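Local coordinates for putative alpha/beta hydrolase FOLD protein (Candidatus Nitrososphaera gargensis, PDB 5A62) that probably acts as a carboxylesterase, hydrolysing ester bonds with the catalytic machinery of an alpha/beta hydrolase fold, at residues Gly60-Met66 and Lys182-Gly187; Gly102-Ser106 and Ile119-Ser125; His172-Phe176 and Trp249-Lys254; Gly218-Phe224 and Gly245-Trp249. The contacts are given in a common frame with arbitrary orientation. Where two conformers were deposited one is given. Residues are numbered along the deposited sequence.

Contact 1. Residues Gly60-Met66 and Lys182-Gly187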
loop_
_atom_site.group_PDB
_atom_site.type_symbol
_atom_site.label_atom_id
_atom_site.label_comp_id
_atom_site.label_asym_id
_atom_site.label_seq_id
_atom_site.Cartn_x
_atom_site.Cartn_y
_atom_site.Cartn_z
ATOM N N GLY A 60 -7.289 1.153 12.993
ATOM C CA GLY A 60 -6.057 1.020 13.733
ATOM C C GLY A 60 -5.640 2.216 14.560
ATOM O O GLY A 60 -4.491 2.292 15.093
ATOM N N HIS A 61 -6.512 3.228 14.667
ATOM C CA HIS A 61 -6.244 4.428 15.416
ATOM C C HIS A 61 -7.158 4.426 16.656
ATOM O O HIS A 61 -8.368 4.321 16.570
ATOM C CB HIS A 61 -6.528 5.663 14.587
ATOM C CG HIS A 61 -5.482 5.910 13.541
ATOM N ND1 HIS A 61 -5.186 5.053 12.502
ATOM C CD2 HIS A 61 -4.605 6.930 13.445
ATOM C CE1 HIS A 61 -4.179 5.563 11.799
ATOM N NE2 HIS A 61 -3.802 6.694 12.351
ATOM N N HIS A 62 -6.512 4.447 17.839
ATOM C CA HIS A 62 -7.180 4.563 19.165
ATOM C C HIS A 62 -8.164 3.423 19.301
ATOM O O HIS A 62 -7.756 2.255 19.374
ATOM C CB HIS A 62 -7.734 5.969 19.341
ATOM C CG HIS A 62 -8.164 6.345 20.722
ATOM N ND1 HIS A 62 -7.826 5.682 21.875
ATOM C CD2 HIS A 62 -8.954 7.364 21.071
ATOM C CE1 HIS A 62 -8.377 6.332 22.914
ATOM N NE2 HIS A 62 -9.052 7.345 22.455
ATOM N N ARG A 63 -9.444 3.719 19.308
ATOM C CA ARG A 63 -10.489 2.709 19.602
ATOM C C ARG A 63 -10.919 1.904 18.451
ATOM O O ARG A 63 -11.630 0.904 18.662
ATOM C CB ARG A 63 -11.682 3.374 20.296
ATOM C CG ARG A 63 -11.287 3.878 21.676
ATOM C CD ARG A 63 -12.208 4.948 22.222
ATOM N NE ARG A 63 -12.020 6.243 21.549
ATOM C CZ ARG A 63 -12.346 7.420 22.029
ATOM N NH1 ARG A 63 -12.909 7.500 23.242
ATOM N NH2 ARG A 63 -12.079 8.513 21.370
ATOM N N THR A 64 -10.535 2.212 17.230
ATOM C CA THR A 64 -10.841 1.411 16.050
ATOM C C THR A 64 -9.758 0.388 15.758
ATOM O O THR A 64 -8.596 0.713 15.768
ATOM C CB THR A 64 -11.088 2.316 14.839
ATOM O OG1 THR A 64 -12.187 3.189 15.129
ATOM C CG2 THR A 64 -11.390 1.507 13.575
ATOM N N ASN A 65 -10.153 -0.825 15.532
ATOM C CA ASN A 65 -9.319 -1.943 15.192
ATOM C C ASN A 65 -8.974 -2.008 13.728
ATOM O O ASN A 65 -9.216 -1.050 12.994
ATOM C CB ASN A 65 -9.962 -3.219 15.666
ATOM C CG ASN A 65 -11.139 -3.584 14.825
ATOM O OD1 ASN A 65 -11.713 -2.773 14.150
ATOM N ND2 ASN A 65 -11.451 -4.876 14.784
ATOM N N MET A 66 -8.348 -3.111 13.265
ATOM C CA MET A 66 -8.046 -3.316 11.889
ATOM C C MET A 66 -8.955 -4.277 11.146
ATOM O O MET A 66 -9.035 -4.197 9.924
ATOM C CB MET A 66 -6.585 -3.784 11.769
ATOM C CG MET A 66 -5.534 -2.805 12.244
ATOM S SD MET A 66 -5.419 -1.335 11.235
ATOM C CE MET A 66 -4.725 -1.968 9.671
ATOM N N LYS A 182 -1.911 6.917 20.989
ATOM C CA LYS A 182 -3.050 6.010 20.937
ATOM C C LYS A 182 -3.095 5.228 19.597
ATOM O O LYS A 182 -3.965 4.355 19.458
ATOM C CB LYS A 182 -4.373 6.749 21.057
ATOM C CG LYS A 182 -4.585 7.701 22.178
ATOM C CD LYS A 182 -4.488 7.005 23.457
ATOM C CE LYS A 182 -5.197 7.855 24.535
ATOM N NZ LYS A 182 -4.218 8.774 25.037
ATOM N N THR A 183 -2.200 5.542 18.683
ATOM C CA THR A 183 -2.231 4.893 17.401
ATOM C C THR A 183 -1.535 3.551 17.533
ATOM O O THR A 183 -0.426 3.464 18.067
ATOM C CB THR A 183 -1.462 5.773 16.417
ATOM O OG1 THR A 183 -1.953 7.135 16.431
ATOM C CG2 THR A 183 -1.660 5.231 14.973
ATOM N N SER A 184 -2.118 2.484 17.021
ATOM C CA SER A 184 -1.432 1.233 16.952
ATOM C C SER A 184 -0.321 1.245 15.938
ATOM O O SER A 184 -0.406 1.978 14.955
ATOM C CB SER A 184 -2.379 0.084 16.689
ATOM O OG SER A 184 -2.869 0.077 15.346
ATOM N N VAL A 185 0.698 0.436 16.156
ATOM C CA VAL A 185 1.762 0.281 15.172
ATOM C C VAL A 185 1.175 -0.211 13.856
ATOM O O VAL A 185 1.487 0.338 12.802
ATOM C CB VAL A 185 2.837 -0.673 15.680
ATOM C CG1 VAL A 185 3.847 -0.988 14.583
ATOM C CG2 VAL A 185 3.436 -0.148 16.950
ATOM N N GLU A 186 0.305 -1.197 13.887
ATOM C CA GLU A 186 -0.236 -1.781 12.632
ATOM C C GLU A 186 -1.069 -0.731 11.972
ATOM O O GLU A 186 -1.026 -0.603 10.725
ATOM C CB GLU A 186 -0.993 -3.092 12.852
ATOM C CG GLU A 186 -2.074 -2.934 13.782
ATOM C CD GLU A 186 -1.678 -3.048 15.345
ATOM O OE1 GLU A 186 -0.501 -2.886 15.991
ATOM O OE2 GLU A 186 -2.776 -3.351 16.007
ATOM N N GLY A 187 -1.780 0.119 12.690
ATOM C CA GLY A 187 -2.565 1.154 12.089
ATOM C C GLY A 187 -1.730 2.238 11.480
ATOM O O GLY A 187 -2.104 2.774 10.405
HETATM O O HOH W 1 -5.025 1.599 18.948
#

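Contact 2. Residues Gly102-Ser106 and Ile119-Ser125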
loop_
_atom_site.group_PDB
_atom_site.type_symbol
_atom_site.label_atom_id
_atom_site.label_comp_id
_atom_site.label_asym_id
_atom_site.label_seq_id
_atom_site.Cartn_x
_atom_site.Cartn_y
_atom_site.Cartn_z
ATOM N N GLY A 102 -8.479 14.851 4.790
ATOM C CA GLY A 102 -8.720 15.721 3.617
ATOM C C GLY A 102 -8.774 14.941 2.334
ATOM O O GLY A 102 -9.654 15.100 1.478
ATOM N N ILE A 103 -7.854 13.987 2.171
ATOM C CA ILE A 103 -7.869 13.128 1.067
ATOM C C ILE A 103 -9.158 12.264 1.019
ATOM O O ILE A 103 -9.850 12.114 0.004
ATOM C CB ILE A 103 -6.603 12.220 1.101
ATOM C CG1 ILE A 103 -5.380 13.069 1.525
ATOM C CG2 ILE A 103 -6.558 11.665 -0.271
ATOM C CD1 ILE A 103 -4.020 12.360 1.541
ATOM N N ILE A 104 -9.472 11.671 2.171
ATOM C CA ILE A 104 -10.668 10.890 2.297
ATOM C C ILE A 104 -11.908 11.755 1.899
ATOM O O ILE A 104 -12.755 11.257 1.183
ATOM C CB ILE A 104 -10.805 10.342 3.737
ATOM C CG1 ILE A 104 -9.712 9.271 3.955
ATOM C CG2 ILE A 104 -12.209 9.808 3.986
ATOM C CD1 ILE A 104 -9.508 8.933 5.424
ATOM N N SER A 105 -11.976 12.986 2.423
ATOM C CA SER A 105 -13.125 13.833 2.117
ATOM C C SER A 105 -13.245 14.056 0.640
ATOM O O SER A 105 -14.374 14.069 0.108
ATOM C CB SER A 105 -13.093 15.159 2.858
ATOM O OG SER A 105 -12.124 16.086 2.397
ATOM N N SER A 106 -12.103 14.247 -0.046
ATOM C CA SER A 106 -12.147 14.506 -1.457
ATOM C C SER A 106 -12.621 13.304 -2.271
ATOM O O SER A 106 -13.439 13.427 -3.194
ATOM C CB SER A 106 -10.795 15.061 -1.895
ATOM O OG SER A 106 -9.801 14.055 -1.950
ATOM N N ILE A 119 -16.628 20.204 1.266
ATOM C CA ILE A 119 -15.506 19.658 2.017
ATOM C C ILE A 119 -14.550 20.790 2.364
ATOM O O ILE A 119 -14.375 21.740 1.624
ATOM C CB ILE A 119 -14.773 18.558 1.319
ATOM C CG1 ILE A 119 -14.008 18.978 0.093
ATOM C CG2 ILE A 119 -15.715 17.430 1.020
ATOM C CD1 ILE A 119 -13.192 17.847 -0.530
ATOM N N ILE A 120 -13.907 20.618 3.538
ATOM C CA ILE A 120 -12.933 21.558 4.089
ATOM C C ILE A 120 -11.722 20.746 4.404
ATOM O O ILE A 120 -11.747 19.979 5.378
ATOM C CB ILE A 120 -13.443 22.333 5.292
ATOM C CG1 ILE A 120 -14.721 23.063 4.908
ATOM C CG2 ILE A 120 -12.337 23.325 5.738
ATOM C CD1 ILE A 120 -15.420 23.727 6.077
ATOM N N MET A 121 -10.665 20.899 3.644
ATOM C CA MET A 121 -9.436 20.107 3.782
ATOM C C MET A 121 -8.395 20.933 4.509
ATOM O O MET A 121 -8.056 22.032 4.031
ATOM C CB MET A 121 -8.887 19.734 2.424
ATOM C CG MET A 121 -9.832 18.888 1.591
ATOM S SD MET A 121 -9.212 18.508 -0.040
ATOM C CE MET A 121 -9.348 20.114 -0.844
ATOM N N ILE A 122 -7.907 20.490 5.643
ATOM C CA ILE A 122 -6.931 21.192 6.450
ATOM C C ILE A 122 -5.623 20.429 6.244
ATOM O O ILE A 122 -5.499 19.270 6.626
ATOM C CB ILE A 122 -7.296 21.227 7.899
ATOM C CG1 ILE A 122 -8.705 21.823 8.101
ATOM C CG2 ILE A 122 -6.187 21.966 8.678
ATOM C CD1 ILE A 122 -9.196 21.805 9.517
ATOM N N ASN A 123 -4.618 21.044 5.584
ATOM C CA ASN A 123 -3.399 20.388 5.151
ATOM C C ASN A 123 -3.693 19.037 4.550
ATOM O O ASN A 123 -3.068 18.044 4.918
ATOM C CB ASN A 123 -2.420 20.252 6.354
ATOM C CG ASN A 123 -1.898 21.591 6.838
ATOM O OD1 ASN A 123 -1.764 22.545 6.048
ATOM N ND2 ASN A 123 -1.607 21.647 8.133
ATOM N N GLY A 124 -4.557 19.052 3.588
ATOM C CA GLY A 124 -4.910 17.917 2.789
ATOM C C GLY A 124 -5.181 18.305 1.372
ATOM O O GLY A 124 -5.276 19.494 1.055
ATOM N N SER A 125 -5.225 17.343 0.482
ATOM C CA SER A 125 -5.603 17.635 -0.889
ATOM C C SER A 125 -6.138 16.392 -1.559
ATOM O O SER A 125 -5.961 15.284 -1.039
ATOM C CB SER A 125 -4.367 18.110 -1.650
ATOM O OG SER A 125 -3.606 17.050 -2.217
#

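Contact 3. Residues His172-Phe176 and Trp249-Lys254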
loop_
_atom_site.group_PDB
_atom_site.type_symbol
_atom_site.label_atom_id
_atom_site.label_comp_id
_atom_site.label_asym_id
_atom_site.label_seq_id
_atom_site.Cartn_x
_atom_site.Cartn_y
_atom_site.Cartn_z
ATOM N N HIS A 172 1.784 21.977 23.618
ATOM C CA HIS A 172 1.362 21.413 22.311
ATOM C C HIS A 172 2.072 20.095 22.089
ATOM O O HIS A 172 1.447 19.109 21.647
ATOM C CB HIS A 172 1.705 22.380 21.185
ATOM C CG HIS A 172 0.880 23.601 21.184
ATOM N ND1 HIS A 172 1.312 24.792 20.654
ATOM C CD2 HIS A 172 -0.362 23.801 21.636
ATOM C CE1 HIS A 172 0.350 25.689 20.815
ATOM N NE2 HIS A 172 -0.694 25.095 21.361
ATOM N N ALA A 173 3.357 19.996 22.385
ATOM C CA ALA A 173 4.024 18.723 22.361
ATOM C C ALA A 173 3.332 17.638 23.147
ATOM O O ALA A 173 3.205 16.499 22.707
ATOM C CB ALA A 173 5.466 18.866 22.809
ATOM N N ASP A 174 2.873 18.001 24.350
ATOM C CA ASP A 174 2.299 17.034 25.175
ATOM C C ASP A 174 0.916 16.619 24.688
ATOM O O ASP A 174 0.561 15.436 24.831
ATOM C CB ASP A 174 2.237 17.580 26.631
ATOM C CG ASP A 174 3.530 17.524 27.297
ATOM O OD1 ASP A 174 4.475 16.867 26.903
ATOM O OD2 ASP A 174 3.637 18.179 28.381
ATOM N N PHE A 175 0.156 17.527 24.116
ATOM C CA PHE A 175 -1.105 17.201 23.455
ATOM C C PHE A 175 -0.866 16.229 22.264
ATOM O O PHE A 175 -1.493 15.154 22.193
ATOM C CB PHE A 175 -1.763 18.480 23.037
ATOM C CG PHE A 175 -3.058 18.357 22.255
ATOM C CD1 PHE A 175 -3.970 17.367 22.501
ATOM C CD2 PHE A 175 -3.353 19.293 21.287
ATOM C CE1 PHE A 175 -5.187 17.340 21.780
ATOM C CE2 PHE A 175 -4.529 19.212 20.557
ATOM C CZ PHE A 175 -5.447 18.235 20.846
ATOM N N PHE A 176 0.139 16.530 21.458
ATOM C CA PHE A 176 0.518 15.631 20.410
ATOM C C PHE A 176 0.871 14.256 20.937
ATOM O O PHE A 176 0.422 13.227 20.389
ATOM C CB PHE A 176 1.678 16.191 19.604
ATOM C CG PHE A 176 2.219 15.253 18.575
ATOM C CD1 PHE A 176 1.671 15.192 17.343
ATOM C CD2 PHE A 176 3.283 14.453 18.876
ATOM C CE1 PHE A 176 2.168 14.310 16.399
ATOM C CE2 PHE A 176 3.800 13.595 17.916
ATOM C CZ PHE A 176 3.198 13.547 16.702
ATOM N N TRP A 249 0.882 20.098 11.559
ATOM C CA TRP A 249 0.137 19.788 12.758
ATOM C C TRP A 249 -0.615 20.967 13.371
ATOM O O TRP A 249 -0.745 21.136 14.570
ATOM C CB TRP A 249 1.052 19.099 13.782
ATOM C CG TRP A 249 1.411 17.744 13.397
ATOM C CD1 TRP A 249 2.599 17.334 12.826
ATOM C CD2 TRP A 249 0.575 16.580 13.467
ATOM N NE1 TRP A 249 2.547 15.993 12.567
ATOM C CE2 TRP A 249 1.336 15.498 12.969
ATOM C CE3 TRP A 249 -0.720 16.326 13.968
ATOM C CZ2 TRP A 249 0.827 14.202 12.909
ATOM C CZ3 TRP A 249 -1.214 15.047 13.886
ATOM C CH2 TRP A 249 -0.432 13.996 13.362
ATOM N N VAL A 250 -1.193 21.776 12.503
ATOM C CA VAL A 250 -1.930 22.963 12.903
ATOM C C VAL A 250 -3.081 22.599 13.836
ATOM O O VAL A 250 -3.495 23.403 14.659
ATOM C CB VAL A 250 -2.444 23.762 11.651
ATOM C CG1 VAL A 250 -3.510 22.991 10.903
ATOM C CG2 VAL A 250 -2.933 25.150 12.041
ATOM N N VAL A 251 -3.669 21.410 13.705
ATOM C CA VAL A 251 -4.771 20.965 14.537
ATOM C C VAL A 251 -4.327 20.745 16.000
ATOM O O VAL A 251 -5.135 20.725 16.901
ATOM C CB VAL A 251 -5.441 19.703 13.940
ATOM C CG1 VAL A 251 -4.453 18.574 13.771
ATOM C CG2 VAL A 251 -6.613 19.215 14.751
ATOM N N ILE A 252 -3.048 20.563 16.230
ATOM C CA ILE A 252 -2.535 20.488 17.596
ATOM C C ILE A 252 -2.387 21.911 18.146
ATOM O O ILE A 252 -2.747 22.125 19.310
ATOM C CB ILE A 252 -1.159 19.803 17.607
ATOM C CG1 ILE A 252 -1.306 18.353 17.186
ATOM C CG2 ILE A 252 -0.432 19.941 18.949
ATOM C CD1 ILE A 252 -2.115 17.496 18.076
ATOM N N GLU A 253 -1.852 22.841 17.351
ATOM C CA GLU A 253 -1.607 24.197 17.843
ATOM C C GLU A 253 -2.874 25.029 17.969
ATOM O O GLU A 253 -2.932 25.925 18.801
ATOM C CB GLU A 253 -0.648 24.893 16.942
ATOM C CG GLU A 253 0.720 24.233 17.056
ATOM C CD GLU A 253 1.853 25.121 16.563
ATOM O OE1 GLU A 253 1.573 26.192 15.959
ATOM O OE2 GLU A 253 3.028 24.777 16.769
ATOM N N LYS A 254 -3.860 24.773 17.114
ATOM C CA LYS A 254 -5.170 25.433 17.157
ATOM C C LYS A 254 -5.058 26.951 17.138
ATOM O O LYS A 254 -5.601 27.625 18.014
ATOM C CB LYS A 254 -6.018 24.932 18.356
ATOM C CG LYS A 254 -6.177 23.413 18.361
ATOM C CD LYS A 254 -7.308 22.904 19.237
ATOM C CE LYS A 254 -7.434 21.371 19.270
ATOM N NZ LYS A 254 -7.630 20.780 17.974
HETATM O O HOH W 2 3.722 25.329 19.649
HETATM O O HOH W 3 -3.438 25.730 21.917
#

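Contact 4. Residues Gly218-Phe224 and Gly245-Trp249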
loop_
_atom_site.group_PDB
_atom_site.type_symbol
_atom_site.label_atom_id
_atom_site.label_comp_id
_atom_site.label_asym_id
_atom_site.label_seq_id
_atom_site.Cartn_x
_atom_site.Cartn_y
_atom_site.Cartn_z
ATOM N N GLY A 218 -1.244 25.316 6.109
ATOM C CA GLY A 218 -0.179 26.023 6.819
ATOM C C GLY A 218 0.927 26.376 5.847
ATOM O O GLY A 218 1.376 25.530 5.092
ATOM N N SER A 219 1.396 27.624 5.883
ATOM C CA SER A 219 2.392 28.095 4.919
ATOM C C SER A 219 3.687 27.320 5.052
ATOM O O SER A 219 4.406 27.231 4.065
ATOM C CB SER A 219 2.629 29.599 5.082
ATOM O OG SER A 219 3.353 29.878 6.268
ATOM N N ASP A 220 3.982 26.755 6.201
ATOM C CA ASP A 220 5.194 25.962 6.398
ATOM C C ASP A 220 5.083 24.491 6.026
ATOM O O ASP A 220 6.081 23.761 6.072
ATOM C CB ASP A 220 5.689 26.124 7.836
ATOM C CG ASP A 220 6.181 27.512 8.111
ATOM O OD1 ASP A 220 6.736 28.166 7.182
ATOM O OD2 ASP A 220 6.003 27.960 9.236
ATOM N N ASP A 221 3.891 24.035 5.615
ATOM C CA ASP A 221 3.694 22.642 5.227
ATOM C C ASP A 221 4.048 22.548 3.745
ATOM O O ASP A 221 3.198 22.739 2.871
ATOM C CB ASP A 221 2.234 22.246 5.478
ATOM C CG ASP A 221 1.998 20.771 5.291
ATOM O OD1 ASP A 221 2.772 20.101 4.536
ATOM O OD2 ASP A 221 1.062 20.190 5.947
ATOM N N ASP A 222 5.311 22.285 3.435
ATOM C CA ASP A 222 5.731 22.460 2.083
ATOM C C ASP A 222 4.988 21.480 1.161
ATOM O O ASP A 222 4.676 21.848 0.032
ATOM C CB ASP A 222 7.250 22.212 1.979
ATOM C CG ASP A 222 8.109 23.324 2.640
ATOM O OD1 ASP A 222 7.666 24.471 2.796
ATOM O OD2 ASP A 222 9.259 23.014 3.034
ATOM N N VAL A 223 4.792 20.236 1.580
ATOM C CA VAL A 223 4.154 19.264 0.734
ATOM C C VAL A 223 2.737 19.693 0.420
ATOM O O VAL A 223 2.321 19.713 -0.765
ATOM C CB VAL A 223 4.190 17.833 1.268
ATOM C CG1 VAL A 223 3.300 16.880 0.498
ATOM C CG2 VAL A 223 5.633 17.305 1.279
ATOM N N PHE A 224 1.953 19.981 1.448
ATOM C CA PHE A 224 0.552 20.356 1.167
ATOM C C PHE A 224 0.404 21.694 0.551
ATOM O O PHE A 224 -0.498 21.894 -0.234
ATOM C CB PHE A 224 -0.354 20.115 2.396
ATOM C CG PHE A 224 -0.580 18.657 2.616
ATOM C CD1 PHE A 224 -1.421 17.945 1.781
ATOM C CD2 PHE A 224 0.108 17.978 3.575
ATOM C CE1 PHE A 224 -1.615 16.602 1.951
ATOM C CE2 PHE A 224 -0.089 16.625 3.768
ATOM C CZ PHE A 224 -0.960 15.938 2.947
ATOM N N GLY A 245 2.747 30.917 8.871
ATOM C CA GLY A 245 3.476 30.421 9.989
ATOM C C GLY A 245 3.017 29.178 10.679
ATOM O O GLY A 245 3.606 28.733 11.653
ATOM N N SER A 246 1.981 28.534 10.134
ATOM C CA SER A 246 1.543 27.251 10.616
ATOM C C SER A 246 2.078 26.136 9.713
ATOM O O SER A 246 2.447 26.378 8.564
ATOM C CB SER A 246 0.004 27.172 10.599
ATOM O OG SER A 246 -0.565 28.089 11.534
ATOM N N ASP A 247 2.126 24.937 10.256
ATOM C CA ASP A 247 2.659 23.766 9.562
ATOM C C ASP A 247 1.646 22.615 9.627
ATOM O O ASP A 247 0.442 22.789 9.870
ATOM C CB ASP A 247 3.974 23.445 10.286
ATOM C CG ASP A 247 4.985 22.694 9.441
ATOM O OD1 ASP A 247 4.617 21.971 8.500
ATOM O OD2 ASP A 247 6.225 22.778 9.775
ATOM N N HIS A 248 2.096 21.402 9.336
ATOM C CA HIS A 248 1.232 20.266 9.174
ATOM C C HIS A 248 0.324 20.021 10.356
ATOM O O HIS A 248 -0.885 19.750 10.199
ATOM C CB HIS A 248 2.095 19.005 8.999
ATOM C CG HIS A 248 1.319 17.742 8.783
ATOM N ND1 HIS A 248 1.117 16.816 9.788
ATOM C CD2 HIS A 248 0.707 17.242 7.686
ATOM C CE1 HIS A 248 0.444 15.781 9.313
ATOM N NE2 HIS A 248 0.176 16.025 8.045
ATOM N N TRP A 249 0.882 20.098 11.559
ATOM C CA TRP A 249 0.137 19.788 12.758
ATOM C C TRP A 249 -0.615 20.967 13.371
ATOM O O TRP A 249 -0.745 21.136 14.570
ATOM C CB TRP A 249 1.052 19.099 13.782
ATOM C CG TRP A 249 1.411 17.744 13.397
ATOM C CD1 TRP A 249 2.599 17.334 12.826
ATOM C CD2 TRP A 249 0.575 16.580 13.467
ATOM N NE1 TRP A 249 2.547 15.993 12.567
ATOM C CE2 TRP A 249 1.336 15.498 12.969
ATOM C CE3 TRP A 249 -0.720 16.326 13.968
ATOM C CZ2 TRP A 249 0.827 14.202 12.909
ATOM C CZ3 TRP A 249 -1.214 15.047 13.886
ATOM C CH2 TRP A 249 -0.432 13.996 13.362
#

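Contact 1. Residues Gly60-Met66 and Lys182-Gly187
This contact joins the loop after strand 52-56 of the alpha/beta hydrolase core to the start of helix 185-194. That helix belongs to the helical insertion between strands 116-122 and 212-218, the usual place of the cap in this fold. Gly60 comes first. Its carbonyl O accepts two hydrogen bonds, from Ser184 OG at 2.8 Å and from Ser184 N at 3.1 Å. A CB on Gly60 would lie only 2.5 Å from Gly187 CA, so a side chain would clash here. His61 forms a single beta bridge with Thr183, and Thr183 CG2 packs over the imidazole face in a CH-pi contact, 3.8 Å from the ring centroid. ND1 of this ring is hydrogen-bonded to O of Arg59, just before this segment, and NE2 to N of Gly33, in another loop. The bridge is framed by Ser184 N to Gly60 O and by a weak bond from His62 N to Lys182 O at 3.0 Å. Lys182 CG sits over the His62 ring. A type II' turn from His61 to Thr64 then reverses the chain, closed by Thr64 N to His61 O at 3.1 Å. Met66 comes back to the helix, with its SD 3.9 Å from Gly187 CA and its CG 3.8 Å from Glu186 CG. Ser184 also caps the helix: its OG accepts from Gly187 N at 2.9 Å.

Contact 2. Residues Gly102-Ser106 and Ile119-Ser125
Helix 102-106 and strand 119-122 run nearly antiparallel, at 156° between their directions, with axes 7.9 Å apart at closest approach. The backbones come closest at Gly102, whose CA is 4.4 Å from Met121 CA and 4.5 Å from Gly124 CA. A CB on Gly102 would crowd both, at 3.0 Å from Gly124 CA and 3.4 Å from Met121 CB, so glycine permits this spacing. The side chains meet by van der Waals contact. Ile119 CD1 reaches Ser105 OG and Ser106 CA, each at 3.6 Å, and Met121 CG lies 3.7 Å from Ser105 OG. Both serine hydroxyls turn back into their own helix: Ser105 OG donates to Gly102 O and Ser106 OG to Ile103 O, each at 2.8 Å. They can therefore sit against an apolar surface. Beyond the strand, Ser125 O lies 3.4 Å from Ile103 CG1. The two elements form the second half of the beta-alpha-beta unit 93-98, 100-111, 116-122, whose helix follows the probable nucleophile elbow at Ser99. Ile104 faces helix 74-87, Met121 and Ser125 touch helix 222-234, and strand 116-122 lies between strands 93-98 and 212-218.

Contact 3. Residues His172-Phe176 and Trp249-Lys254
A mainly apolar and aromatic contact packs helix 170-180 of the helical cap against the short helix 250-253 of the alpha/beta hydrolase core. That short helix directly follows the loop carrying His248, the probable catalytic histidine. Ile252 has the largest buried area. Its CG2 lies 3.4 Å from His172 O and 3.8 Å from Phe175 CD2, and its CD1 stands over the Phe175 ring, 4.2 Å from the centroid, in a CH-pi contact. Phe176 packs beside it and points its edge at the face of Trp249. This T-shaped pair has centroids 5.1 Å apart and planes at 79°, with Phe176 CE1 3.7 Å from Trp249 CE2. Trp249 is also the N-cap residue of helix 250-253, so the helix starts right at the aromatic pair. Elsewhere, Phe175 CE2 lies 3.8 Å from Lys254 CE. The lysine's amino group turns away to bond Val251 O and forms a salt bridge with Glu42 of helix 40-48. At the more open end, the His172 ring lies against Glu253, whose CA is 3.8 Å from the ring centroid, near the ring normal. Two waters link these residues. One lies 2.9 Å from His172 NE2 and 3.2 Å from Glu253 O; the other lies 2.7 Å from His172 ND1 and 3.0 Å from Glu253 OE2.

Contact 4. Residues Gly218-Phe224 and Gly245-Trp249
Two hydrogen bonds tie the turn after strand 212-218 to the loop after strand 239-243. Gly245 N donates to Ser219 OG at 2.9 Å, and Asp220 N donates to Ser246 O at 2.8 Å. Ser219 N is also close to Ser246 O, at 3.1 Å, but the angle is too poor for a bond. The turn is a type I turn, closed by Asp221 N to Gly218 O at 3.0 Å. Asp247 OD1 is satisfied within its own loop by His248 N at 2.7 Å. Asp221 OD1 caps helix 222-234 by accepting from Phe224 N at 3.2 Å. Asp221 OD2 has no hydrogen-bond partner in the model: it faces His248 CD2 at 3.4 Å and lies 5.1 Å from His248 ND1, so the usual acid-histidine bond is not made. His248 NE2 bonds Ser99 OG, the probable nucleophile. An acid loop after strand 212-218 and a histidine loop after the last strand are typical of the catalytic triad of alpha/beta hydrolases, by position probably Ser99, Asp221 and His248 here.

How the contacts relate
Contacts 2 and 4 meet through Asn123, with OD1 2.8 Å from Gly218 N and ND2 2.9 Å from His248 O. Asn123 thus links the end of strand 116-122 to both loops of the probable catalytic site. Contacts 3 and 4 share Trp249, and their centres are about 13 Å apart. Bound acetate, probably from the crystallisation liquor, lies about 4 Å from the His248 side chain; acetate is also about 5 Å from that of Ile103 and 6 Å from that of Trp249. Contacts 1 and 3 join successive cap helices, 185-194 and 170-180, to the core, with centres about 19 Å apart. Contact 1 touches none of the other contacts.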